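Side-chain contacts in aminopeptidase (PDB 5IB9), which probably removes amino acids one by one from the N-terminal end of peptides, as a zinc-dependent aminopeptidase of family M28: residues 11-16 / 388-393; 237-242 / 365-370; 270-275 / 344-349; 311-316 / 322-327. All blocks are in the same frame, centred on the assembly; numbering follows the deposited sequence.

Contacts 2 and 3 form one site: their centres lie about 14 Å apart, both touch the zinc ion of chain B and the bound inhibitor, and Asp-240 OD2 comes within 2.8 Å of Glu-273 OE2 because both bind that metal. Contact 1, about 19 Å from contact 2 and 24 Å from contact 3 between centres, builds a separate two-zinc site away from the inhibitor. Contact 4, which holds no metal, touches both contact 1, where Leu-311 packs on Val-388 and Ile-391, and contact 3, where Ile-316 packs on Gly-344 and His-348, its centre about 17 Å from each of theirs. Along the chain, contact 4 nests within contact 3, that within contact 2, and that within contact 1.

Contact 1: 11-16 / 388-393; sequences KRTDAE and VADIVG. With ZN (zinc ion), chain E; ZN (zinc ion), chain D.
Thr-13 chelates a zinc ion with its hydroxyl and its own backbone carbonyl, and the same hydroxyl reaches Asp-390, 377 residues further along the chain. Its OG1 lies 2.2 Å from the zinc of chain E, and its O lies 2.1 Å from that metal. OG1 also donates a hydrogen bond to Asp-390 OD1 (2.6 Å), which accepts through its syn lone pair. The second carboxylate oxygen, Asp-390 OD2, binds the zinc of chain D at 1.9 Å, so one carboxylate serves the hydroxyl and the neighbouring metal together. With OG1 placed between the backbone N and carbonyl carbon (chi1 46°), hydroxyl and carbonyl can close on one ion. The methyl then turns toward the helix, and Thr-13 CG2 rests against Ala-389 CB at 3.8 Å. Water 1 joins the ions, 2.1 Å from the zinc of chain E and 1.8 Å from that of chain D; waters 4 and 5 add to the shell of the chain E zinc. Asp-386, one turn before Asp-390 on helix 382-400, gives an oxygen to each zinc. The result is a water- and carboxylate-bridged dinuclear zinc site, tying the loop ahead of helix 15-25 to helix 382-400.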
# COMPACT_ATOMS: atom_id res chain seq x y z
N LYS A 11 -23.07 -20.85 -26.54
CA LYS A 11 -22.92 -20.84 -28.00
C LYS A 11 -21.80 -19.94 -28.51
O LYS A 11 -21.44 -19.96 -29.70
CB LYS A 11 -24.17 -20.37 -28.64
CG LYS A 11 -24.49 -18.87 -28.51
CD LYS A 11 -25.81 -18.59 -29.30
CE LYS A 11 -26.33 -17.23 -29.11
NZ LYS A 11 -27.58 -17.06 -29.96
N ARG A 12 -21.24 -19.12 -27.64
CA ARG A 12 -20.26 -18.11 -27.99
C ARG A 12 -18.87 -18.36 -27.43
O ARG A 12 -17.93 -17.68 -27.85
CB ARG A 12 -20.72 -16.75 -27.41
CG ARG A 12 -21.98 -16.26 -27.99
CD ARG A 12 -22.11 -14.77 -27.71
NE ARG A 12 -23.09 -14.22 -28.66
CZ ARG A 12 -24.38 -14.31 -28.46
NH1 ARG A 12 -24.90 -14.88 -27.40
NH2 ARG A 12 -25.26 -13.80 -29.38
N THR A 13 -18.64 -19.27 -26.46
CA THR A 13 -17.28 -19.41 -25.94
C THR A 13 -16.31 -20.12 -26.88
O THR A 13 -16.43 -21.32 -27.22
CB THR A 13 -17.40 -20.26 -24.65
OG1 THR A 13 -18.27 -21.42 -24.94
CG2 THR A 13 -18.03 -19.47 -23.43
N ASP A 14 -15.36 -19.35 -27.40
CA ASP A 14 -14.54 -19.82 -28.49
C ASP A 14 -13.27 -20.31 -27.93
O ASP A 14 -12.42 -19.51 -27.42
CB ASP A 14 -14.40 -18.66 -29.46
CG ASP A 14 -13.61 -19.02 -30.73
OD1 ASP A 14 -12.66 -19.79 -30.67
OD2 ASP A 14 -14.06 -18.38 -31.72
N ALA A 15 -13.07 -21.61 -28.01
CA ALA A 15 -11.90 -22.19 -27.43
C ALA A 15 -10.63 -21.94 -28.27
O ALA A 15 -9.52 -22.04 -27.72
CB ALA A 15 -12.10 -23.71 -27.20
N GLU A 16 -10.78 -21.68 -29.58
CA GLU A 16 -9.61 -21.29 -30.38
C GLU A 16 -9.06 -19.90 -29.92
O GLU A 16 -7.84 -19.79 -29.86
CB GLU A 16 -9.99 -21.32 -31.85
CG GLU A 16 -10.16 -22.78 -32.35
CD GLU A 16 -11.50 -23.50 -31.90
OE1 GLU A 16 -11.47 -24.74 -31.64
OE2 GLU A 16 -12.60 -22.87 -31.86
N VAL A 388 -14.76 -24.38 -18.51
CA VAL A 388 -14.66 -23.36 -17.44
C VAL A 388 -15.31 -22.08 -17.90
O VAL A 388 -16.05 -21.38 -17.16
CB VAL A 388 -13.23 -23.17 -16.98
CG1 VAL A 388 -13.10 -21.94 -15.97
CG2 VAL A 388 -12.79 -24.45 -16.36
N ALA A 389 -15.04 -21.67 -19.14
CA ALA A 389 -15.69 -20.49 -19.63
C ALA A 389 -17.22 -20.68 -19.65
O ALA A 389 -17.94 -19.72 -19.28
CB ALA A 389 -15.15 -20.23 -21.09
N ASP A 390 -17.74 -21.87 -20.05
CA ASP A 390 -19.22 -22.00 -20.02
C ASP A 390 -19.75 -21.88 -18.61
O ASP A 390 -20.76 -21.27 -18.38
CB ASP A 390 -19.55 -23.40 -20.61
CG ASP A 390 -19.32 -23.49 -22.05
OD1 ASP A 390 -19.25 -22.49 -22.75
OD2 ASP A 390 -19.20 -24.65 -22.49
N ILE A 391 -19.12 -22.55 -17.62
CA ILE A 391 -19.63 -22.56 -16.25
C ILE A 391 -19.51 -21.14 -15.59
O ILE A 391 -20.49 -20.61 -14.99
CB ILE A 391 -18.96 -23.61 -15.44
CG1 ILE A 391 -19.45 -25.04 -15.84
CG2 ILE A 391 -19.20 -23.44 -13.94
CD1 ILE A 391 -18.54 -26.20 -15.38
N VAL A 392 -18.31 -20.55 -15.68
CA VAL A 392 -18.08 -19.25 -15.03
C VAL A 392 -18.95 -18.21 -15.79
O VAL A 392 -19.54 -17.36 -15.17
CB VAL A 392 -16.59 -18.94 -14.95
CG1 VAL A 392 -16.37 -17.46 -14.49
CG2 VAL A 392 -15.97 -19.83 -13.94
N GLY A 393 -18.92 -18.29 -17.10
CA GLY A 393 -19.73 -17.27 -17.80
C GLY A 393 -21.21 -17.41 -17.51
O GLY A 393 -21.89 -16.38 -17.41
ZN ZN E . -17.72 -22.83 -26.49
ZN ZN D . -18.93 -25.14 -24.35
O HOH W 1 -19.28 -24.08 -25.80
O HOH W 2 -19.42 -27.15 -24.72
O HOH W 3 -20.64 -26.83 -24.40
O HOH W 4 -17.10 -24.14 -27.96
O HOH W 5 -19.16 -22.07 -28.01

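Contact 2: 237-242 / 365-370; sequences GANDDA and PVEPWY. With ZN (zinc ion), chain B; ZN (zinc ion), chain C; BES (2-(3-amino-2-hydroxy-4-phenyl-butyrylamino)-4-methyl-pentanoic acid), chain H.
Asn-239 ND2 is gripped by Glu-367 and, more weakly, by water 6. The firm bond runs from Asn-239 ND2 to the syn lone pair of Glu-367 OE2, 2.8 Å long with an N-H...O angle of 146°; the acceptor sits tilted from the amide plane, and amide and carboxylate planes stand 41° apart. Water 6 also lies 2.9 Å from Glu-367 OE1. On the far end of the amide, Asn-239 OD1 accepts from Gly-304 N, which fixes its rotation.

The next residue, Asp-240, spans the metals: OD1 binds the zinc of chain C at 2.0 Å, and OD2 binds the zinc of chain B at 1.8 Å. Asp-240 OD2 also lies at the edge of the Tyr-370 ring, near its plane, 3.4 Å from CE1. The phenol side chain, with CG opposite the backbone N (chi1 169°), carries OH to inhibitor O3, to which it donates at 3.0 Å, while inhibitor carbon C9 covers one ring face. A valine at Tyr-370 would probably deprive inhibitor O3 of its donor and leave the phenyl group without this ring to lie against.

The peptide between Asp-240 and Asp-241 is cis, as in related M28 aminopeptidases. Segment 237-242 opens helix 238-256, whose Ala-238 and Ala-242 pack on Ile-22 of helix 15-25, and segment 365-370 is the loop leaving strand 358-364.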
# COMPACT_ATOMS: atom_id res chain seq x y z
N GLY A 237 4.20 -20.57 -17.98
CA GLY A 237 2.93 -20.09 -17.40
C GLY A 237 1.77 -20.31 -18.27
O GLY A 237 0.84 -19.48 -18.25
N ALA A 238 1.71 -21.38 -19.07
CA ALA A 238 0.58 -21.53 -19.94
C ALA A 238 -0.65 -21.80 -19.11
O ALA A 238 -1.73 -21.24 -19.41
CB ALA A 238 0.75 -22.69 -20.98
N ASN A 239 -0.51 -22.68 -18.12
CA ASN A 239 -1.70 -22.91 -17.29
C ASN A 239 -1.76 -21.96 -16.11
O ASN A 239 -2.92 -21.55 -15.74
CB ASN A 239 -1.80 -24.39 -16.82
CG ASN A 239 -3.22 -24.69 -16.39
OD1 ASN A 239 -4.17 -24.31 -17.09
ND2 ASN A 239 -3.35 -25.34 -15.25
N ASP A 240 -0.61 -21.66 -15.50
CA ASP A 240 -0.52 -20.80 -14.32
C ASP A 240 0.08 -19.48 -14.81
O ASP A 240 1.30 -19.34 -14.72
CB ASP A 240 0.39 -21.43 -13.16
CG ASP A 240 0.32 -20.71 -11.87
OD1 ASP A 240 -0.65 -19.73 -11.87
OD2 ASP A 240 1.08 -20.77 -10.80
N ASP A 241 -0.64 -18.44 -15.29
CA ASP A 241 -2.09 -18.41 -15.31
C ASP A 241 -2.50 -17.80 -16.62
O ASP A 241 -3.53 -17.12 -16.69
CB ASP A 241 -2.68 -17.64 -14.12
CG ASP A 241 -4.19 -17.85 -14.06
OD1 ASP A 241 -4.79 -18.81 -14.57
OD2 ASP A 241 -4.85 -16.89 -13.41
N ALA A 242 -1.79 -18.14 -17.74
CA ALA A 242 -2.40 -17.75 -19.03
C ALA A 242 -3.76 -18.31 -19.30
O ALA A 242 -4.60 -17.64 -19.95
CB ALA A 242 -1.44 -18.00 -20.24
N PRO A 365 -6.87 -32.20 -8.15
CA PRO A 365 -5.51 -31.80 -7.85
C PRO A 365 -4.79 -31.27 -9.12
O PRO A 365 -5.06 -31.69 -10.28
CB PRO A 365 -4.87 -33.13 -7.32
CG PRO A 365 -5.68 -34.17 -7.97
CD PRO A 365 -7.10 -33.65 -7.99
N VAL A 366 -3.87 -30.37 -8.85
CA VAL A 366 -3.18 -29.67 -9.91
C VAL A 366 -2.18 -30.61 -10.61
O VAL A 366 -1.72 -31.63 -10.05
CB VAL A 366 -2.46 -28.39 -9.49
CG1 VAL A 366 -3.47 -27.41 -8.74
CG2 VAL A 366 -1.19 -28.64 -8.62
N GLU A 367 -1.83 -30.26 -11.82
CA GLU A 367 -0.88 -31.03 -12.64
C GLU A 367 0.54 -31.02 -12.05
O GLU A 367 0.90 -30.18 -11.19
CB GLU A 367 -0.88 -30.38 -14.00
CG GLU A 367 -0.26 -28.97 -13.93
CD GLU A 367 -1.30 -27.89 -13.90
OE1 GLU A 367 -2.38 -28.07 -13.30
OE2 GLU A 367 -1.08 -26.84 -14.60
N PRO A 368 1.39 -31.93 -12.51
CA PRO A 368 2.77 -31.93 -12.03
C PRO A 368 3.64 -30.77 -12.53
O PRO A 368 4.74 -30.54 -11.97
CB PRO A 368 3.34 -33.21 -12.65
CG PRO A 368 2.17 -34.02 -13.01
CD PRO A 368 1.08 -33.04 -13.39
N TRP A 369 3.12 -30.02 -13.52
CA TRP A 369 3.90 -29.02 -14.30
C TRP A 369 3.85 -27.62 -13.69
O TRP A 369 4.60 -26.73 -14.10
CB TRP A 369 3.43 -28.98 -15.73
CG TRP A 369 3.06 -30.31 -16.30
CD1 TRP A 369 1.90 -30.64 -16.91
CD2 TRP A 369 3.88 -31.50 -16.28
NE1 TRP A 369 1.93 -31.95 -17.33
CE2 TRP A 369 3.13 -32.50 -16.93
CE3 TRP A 369 5.17 -31.77 -15.80
CZ2 TRP A 369 3.61 -33.81 -17.11
CZ3 TRP A 369 5.65 -33.09 -15.94
CH2 TRP A 369 4.85 -34.08 -16.60
N TYR A 370 3.03 -27.48 -12.64
CA TYR A 370 2.85 -26.27 -11.92
C TYR A 370 4.19 -25.63 -11.46
O TYR A 370 4.95 -26.31 -10.81
CB TYR A 370 2.00 -26.76 -10.73
CG TYR A 370 1.84 -25.76 -9.64
CD1 TYR A 370 1.30 -24.54 -9.90
CD2 TYR A 370 2.21 -26.07 -8.33
CE1 TYR A 370 1.15 -23.59 -8.89
CE2 TYR A 370 2.05 -25.14 -7.31
CZ TYR A 370 1.54 -23.89 -7.62
OH TYR A 370 1.38 -22.95 -6.60
ZN ZN B . 1.48 -19.78 -9.40
ZN ZN C . -1.76 -18.83 -10.45
N2 BES H . -2.22 -20.80 -8.87
C1 BES H . -1.36 -20.70 -7.69
C6 BES H . -2.17 -21.10 -6.46
C7 BES H . -2.57 -22.56 -6.30
C8 BES H . -1.70 -23.64 -6.64
C12 BES H . -3.83 -22.85 -5.75
C9 BES H . -2.12 -24.96 -6.43
C11 BES H . -4.26 -24.19 -5.54
C10 BES H . -3.40 -25.24 -5.89
C2 BES H . -0.83 -19.26 -7.56
O2 BES H . -0.41 -19.00 -8.90
C3 BES H . 0.36 -19.36 -6.65
O3 BES H . 1.33 -19.99 -7.05
N1 BES H . 0.24 -18.85 -5.48
C4 BES H . 1.35 -19.00 -4.53
C13 BES H . 0.85 -18.27 -3.29
C14 BES H . 0.60 -16.77 -3.49
C15 BES H . 0.24 -16.27 -2.10
C16 BES H . 1.77 -16.00 -4.11
C5 BES H . 1.58 -20.43 -4.07
O1 BES H . 2.68 -20.73 -3.53
O4 BES H . 0.71 -21.31 -4.20
O HOH W 6 -5.07 -26.98 -13.01

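Contact 3: 270-275 / 344-349; sequences GAEENG and GRSDHE. With ZN (zinc ion), chain B; BES (2-(3-amino-2-hydroxy-4-phenyl-butyrylamino)-4-methyl-pentanoic acid), chain H.
Glu-272 crosses Asp-347 obliquely, with its CG methylene set against both carboxylate oxygens: 3.3 Å to Asp-347 OD2 and 3.4 Å to OD1. The two carboxylate planes stand 76° apart, and the charged ends diverge. Glu-272 leaves the backbone with CG opposite the backbone N, then bends sharply at chi2 (-91°), which swings its carboxylate over the inhibitor; OE1 comes within 3.1 Å of inhibitor O2. The other oxygen, OE2, faces the carbonyl of Arg-345, an approach of two acceptors rather than a bond.

Glu-273, next in sequence, has CG anti to its carbonyl carbon instead and clasps the zinc of chain B unevenly, through OE2 at 2.1 Å and OE1 at 2.6 Å.

Arg-345 is extended at chi2, then bends at chi3 (62°) to bring NE and NH2 onto one carboxylate oxygen of the inhibitor. Arg-345 NE and NH2 both donate to inhibitor O4, at 2.8 and 2.9 Å, while phenyl carbon C8 lies over one guanidinium face, toward its rim. Arg-345 O accepts a hydrogen bond from inhibitor N1 at 3.0 Å. With a leucine in place of Arg-345, inhibitor O4 would probably lose two donors and the carboxylate its opposing charge.

Second-shell bonds surround the site: Ser-346 OG bonds Asp-301, a zinc ligand, while Asp-347 OD1 bonds Ser-279 and water 7, which also donates to Gly-270 O. Arg-345 binds the inhibitor here, and the paired glutamates at a two-zinc centre are typical of the active site of M28 metallopeptidases.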
# COMPACT_ATOMS: atom_id res chain seq x y z
N GLY A 270 -1.34 -8.09 -11.79
CA GLY A 270 0.11 -8.33 -11.83
C GLY A 270 0.60 -8.83 -10.49
O GLY A 270 -0.05 -8.75 -9.47
N ALA A 271 1.82 -9.38 -10.54
CA ALA A 271 2.59 -9.71 -9.29
C ALA A 271 1.83 -10.58 -8.40
O ALA A 271 1.93 -10.52 -7.20
CB ALA A 271 3.15 -8.41 -8.60
N GLU A 272 0.99 -11.50 -8.90
CA GLU A 272 0.30 -12.49 -8.09
C GLU A 272 1.31 -13.43 -7.39
O GLU A 272 1.12 -13.74 -6.20
CB GLU A 272 -0.76 -13.27 -8.91
CG GLU A 272 -1.65 -14.18 -8.04
CD GLU A 272 -1.08 -15.61 -7.90
OE1 GLU A 272 -0.04 -15.96 -8.53
OE2 GLU A 272 -1.75 -16.29 -7.10
N GLU A 273 2.33 -13.78 -8.16
CA GLU A 273 3.23 -14.85 -7.64
C GLU A 273 4.14 -14.28 -6.55
O GLU A 273 4.73 -15.10 -5.79
CB GLU A 273 4.04 -15.35 -8.80
CG GLU A 273 3.29 -16.09 -9.97
CD GLU A 273 2.69 -17.46 -9.57
OE1 GLU A 273 2.74 -17.80 -8.35
OE2 GLU A 273 2.11 -18.13 -10.55
N ASN A 274 4.20 -12.98 -6.45
CA ASN A 274 4.95 -12.27 -5.43
C ASN A 274 4.22 -12.05 -4.13
O ASN A 274 4.70 -11.30 -3.27
CB ASN A 274 5.37 -10.84 -5.97
CG ASN A 274 6.11 -10.91 -7.30
OD1 ASN A 274 7.36 -10.89 -7.35
ND2 ASN A 274 5.37 -11.15 -8.37
N GLY A 275 3.00 -12.59 -3.97
CA GLY A 275 2.21 -12.38 -2.81
C GLY A 275 0.94 -11.56 -3.06
O GLY A 275 0.49 -10.82 -2.21
N GLY A 344 -6.74 -20.70 -0.22
CA GLY A 344 -6.33 -19.31 -0.53
C GLY A 344 -5.37 -19.37 -1.75
O GLY A 344 -5.63 -20.09 -2.73
N ARG A 345 -4.27 -18.66 -1.65
CA ARG A 345 -3.13 -18.78 -2.57
C ARG A 345 -3.39 -18.17 -3.95
O ARG A 345 -2.72 -18.56 -4.94
CB ARG A 345 -2.62 -20.24 -2.79
CG ARG A 345 -2.25 -20.99 -1.49
CD ARG A 345 -2.09 -22.55 -1.75
NE ARG A 345 -1.01 -22.85 -2.70
CZ ARG A 345 -0.67 -24.07 -3.10
NH1 ARG A 345 -1.28 -25.14 -2.59
NH2 ARG A 345 0.31 -24.22 -3.98
N SER A 346 -4.45 -17.32 -4.06
CA SER A 346 -4.69 -16.64 -5.40
C SER A 346 -5.46 -15.36 -5.06
O SER A 346 -5.74 -15.07 -3.92
CB SER A 346 -5.41 -17.55 -6.39
OG SER A 346 -5.28 -17.02 -7.71
N ASP A 347 -5.74 -14.59 -6.09
CA ASP A 347 -6.26 -13.21 -5.93
C ASP A 347 -7.64 -13.11 -5.29
O ASP A 347 -7.94 -12.02 -4.77
CB ASP A 347 -6.26 -12.50 -7.29
CG ASP A 347 -4.84 -12.38 -7.87
OD1 ASP A 347 -3.97 -11.78 -7.20
OD2 ASP A 347 -4.63 -12.98 -8.97
N HIS A 348 -8.39 -14.22 -5.19
CA HIS A 348 -9.67 -14.14 -4.45
C HIS A 348 -9.44 -13.75 -3.00
O HIS A 348 -10.33 -13.15 -2.40
CB HIS A 348 -10.48 -15.42 -4.57
CG HIS A 348 -9.75 -16.62 -4.06
ND1 HIS A 348 -8.48 -17.01 -4.49
CD2 HIS A 348 -10.17 -17.54 -3.17
CE1 HIS A 348 -8.14 -18.12 -3.81
NE2 HIS A 348 -9.17 -18.47 -3.03
N GLU A 349 -8.27 -14.07 -2.44
CA GLU A 349 -7.97 -13.68 -1.03
C GLU A 349 -7.99 -12.19 -0.83
O GLU A 349 -8.27 -11.72 0.28
CB GLU A 349 -6.60 -14.21 -0.71
CG GLU A 349 -6.29 -14.22 0.82
CD GLU A 349 -5.04 -15.08 1.07
OE1 GLU A 349 -4.95 -16.28 0.67
OE2 GLU A 349 -4.14 -14.54 1.66
ZN ZN B . 1.48 -19.78 -9.40
N2 BES H . -2.22 -20.80 -8.87
C1 BES H . -1.36 -20.70 -7.69
C6 BES H . -2.17 -21.10 -6.46
C7 BES H . -2.57 -22.56 -6.30
C8 BES H . -1.70 -23.64 -6.64
C12 BES H . -3.83 -22.85 -5.75
C9 BES H . -2.12 -24.96 -6.43
C11 BES H . -4.26 -24.19 -5.54
C10 BES H . -3.40 -25.24 -5.89
C2 BES H . -0.83 -19.26 -7.56
O2 BES H . -0.41 -19.00 -8.90
C3 BES H . 0.36 -19.36 -6.65
O3 BES H . 1.33 -19.99 -7.05
N1 BES H . 0.24 -18.85 -5.48
C4 BES H . 1.35 -19.00 -4.53
C13 BES H . 0.85 -18.27 -3.29
C14 BES H . 0.60 -16.77 -3.49
C15 BES H . 0.24 -16.27 -2.10
C16 BES H . 1.77 -16.00 -4.11
C5 BES H . 1.58 -20.43 -4.07
O1 BES H . 2.68 -20.73 -3.53
O4 BES H . 0.71 -21.31 -4.20
O HOH W 7 -1.93 -10.05 -7.62

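Contact 4: 311-316 / 322-327; sequences LIMYTI and RVTDLG
Met-313 and Thr-324 bury most of the surface here, with Thr-315 adding a smaller share. Strand 311-315 and helix 322-327 run nearly antiparallel, their axes 168° apart and 9.3 Å distant at closest approach. From the strand, Met-313 extends to its sulfur and then bends at chi3 (-67°), which lays the methyl against the helix: CE is 3.4 Å from Thr-324 O and 3.7 Å from Thr-324 CB. The sulfur itself passes over the helix backbone, with Met-313 SD 3.9 Å from Gly-327 CA; a beta carbon on Gly-327 would collide with it, so the bare glycine gives the thioether its seat. Two residues along the strand, Thr-315 meets Thr-324 methyl to methyl, the side chains crossing at about a right angle and CG2 standing 3.5 Å from CG2, tighter than usual carbon contact. Both threonines have OG1 between backbone N and carbonyl carbon, and these hydroxyls find partners outside the interface: Thr-315 OG1 bonds Lys-319 O, and Thr-324 OG1 bonds Tyr-412 OH and Asn-321 N. Beyond them, Met-313 also packs on Phe-361 of strand 358-364. The chemistry implies cohesion by shape and dispersion, with thioether and methyl groups meeting while the two threonine hydroxyls bond outside the interface.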
# COMPACT_ATOMS: atom_id res chain seq x y z
N LEU A 311 -12.75 -29.73 -11.97
CA LEU A 311 -12.95 -28.34 -11.48
C LEU A 311 -13.41 -28.33 -10.00
O LEU A 311 -14.28 -29.16 -9.63
CB LEU A 311 -13.99 -27.69 -12.43
CG LEU A 311 -14.11 -26.17 -12.32
CD1 LEU A 311 -12.83 -25.50 -12.62
CD2 LEU A 311 -15.30 -25.78 -13.21
N ILE A 312 -12.97 -27.35 -9.23
CA ILE A 312 -13.48 -27.17 -7.89
C ILE A 312 -13.55 -25.67 -7.64
O ILE A 312 -12.82 -24.89 -8.30
CB ILE A 312 -12.57 -27.88 -6.85
CG1 ILE A 312 -13.15 -27.80 -5.41
CG2 ILE A 312 -11.18 -27.35 -6.93
CD1 ILE A 312 -12.59 -28.95 -4.55
N MET A 313 -14.36 -25.29 -6.67
CA MET A 313 -14.36 -23.86 -6.27
C MET A 313 -13.75 -23.76 -4.88
O MET A 313 -14.23 -24.42 -3.99
CB MET A 313 -15.78 -23.40 -6.14
CG MET A 313 -16.55 -23.52 -7.44
SD MET A 313 -18.29 -23.02 -7.39
CE MET A 313 -18.98 -24.30 -6.28
N TYR A 314 -12.78 -22.87 -4.65
CA TYR A 314 -12.20 -22.75 -3.33
C TYR A 314 -12.53 -21.39 -2.73
O TYR A 314 -12.44 -20.34 -3.37
CB TYR A 314 -10.69 -22.82 -3.41
CG TYR A 314 -10.11 -24.22 -3.55
CD1 TYR A 314 -10.52 -25.25 -2.74
CD2 TYR A 314 -9.19 -24.47 -4.53
CE1 TYR A 314 -9.95 -26.57 -2.93
CE2 TYR A 314 -8.60 -25.80 -4.73
CZ TYR A 314 -8.99 -26.78 -3.88
OH TYR A 314 -8.49 -28.08 -4.05
N THR A 315 -12.91 -21.39 -1.44
CA THR A 315 -13.12 -20.18 -0.74
C THR A 315 -12.10 -20.08 0.44
O THR A 315 -11.61 -21.14 0.93
CB THR A 315 -14.55 -19.98 -0.20
OG1 THR A 315 -14.75 -21.01 0.79
CG2 THR A 315 -15.57 -20.17 -1.34
N ILE A 316 -11.84 -18.88 0.90
CA ILE A 316 -10.78 -18.71 1.96
C ILE A 316 -11.20 -19.37 3.25
O ILE A 316 -10.28 -19.95 3.88
CB ILE A 316 -10.59 -17.18 2.19
CG1 ILE A 316 -10.07 -16.48 0.90
CG2 ILE A 316 -9.66 -16.90 3.37
CD1 ILE A 316 -8.88 -17.11 0.22
N ARG A 322 -22.07 -16.41 -2.31
CA ARG A 322 -22.85 -16.22 -3.52
C ARG A 322 -22.11 -16.69 -4.78
O ARG A 322 -22.71 -17.17 -5.69
CB ARG A 322 -23.25 -14.76 -3.63
CG ARG A 322 -24.13 -14.43 -4.92
CD ARG A 322 -24.47 -12.99 -5.07
NE ARG A 322 -25.28 -12.50 -3.98
CZ ARG A 322 -24.85 -11.71 -3.04
NH1 ARG A 322 -23.61 -11.28 -3.00
NH2 ARG A 322 -25.67 -11.38 -2.11
N VAL A 323 -20.79 -16.56 -4.77
CA VAL A 323 -20.06 -16.97 -6.00
C VAL A 323 -20.12 -18.52 -6.10
O VAL A 323 -20.29 -19.07 -7.21
CB VAL A 323 -18.59 -16.50 -5.91
CG1 VAL A 323 -17.73 -17.06 -7.08
CG2 VAL A 323 -18.53 -15.00 -6.01
N THR A 324 -19.90 -19.24 -5.01
CA THR A 324 -19.98 -20.71 -5.11
C THR A 324 -21.42 -21.13 -5.38
O THR A 324 -21.63 -22.16 -6.10
CB THR A 324 -19.41 -21.51 -3.94
OG1 THR A 324 -20.21 -21.22 -2.76
CG2 THR A 324 -17.96 -21.11 -3.71
N ASP A 325 -22.43 -20.39 -4.90
CA ASP A 325 -23.82 -20.75 -5.26
C ASP A 325 -24.07 -20.62 -6.75
O ASP A 325 -24.77 -21.46 -7.38
CB ASP A 325 -24.81 -19.86 -4.48
CG ASP A 325 -24.89 -20.18 -3.03
OD1 ASP A 325 -24.49 -21.23 -2.57
OD2 ASP A 325 -25.44 -19.29 -2.31
N LEU A 326 -23.54 -19.53 -7.37
CA LEU A 326 -23.79 -19.29 -8.81
C LEU A 326 -22.97 -20.34 -9.63
O LEU A 326 -23.50 -20.83 -10.61
CB LEU A 326 -23.33 -17.89 -9.22
CG LEU A 326 -24.31 -16.79 -8.78
CD1 LEU A 326 -23.55 -15.38 -8.84
CD2 LEU A 326 -25.71 -16.82 -9.52
N GLY A 327 -21.73 -20.66 -9.17
CA GLY A 327 -20.89 -21.64 -9.88
C GLY A 327 -21.57 -23.01 -9.78
O GLY A 327 -21.64 -23.70 -10.85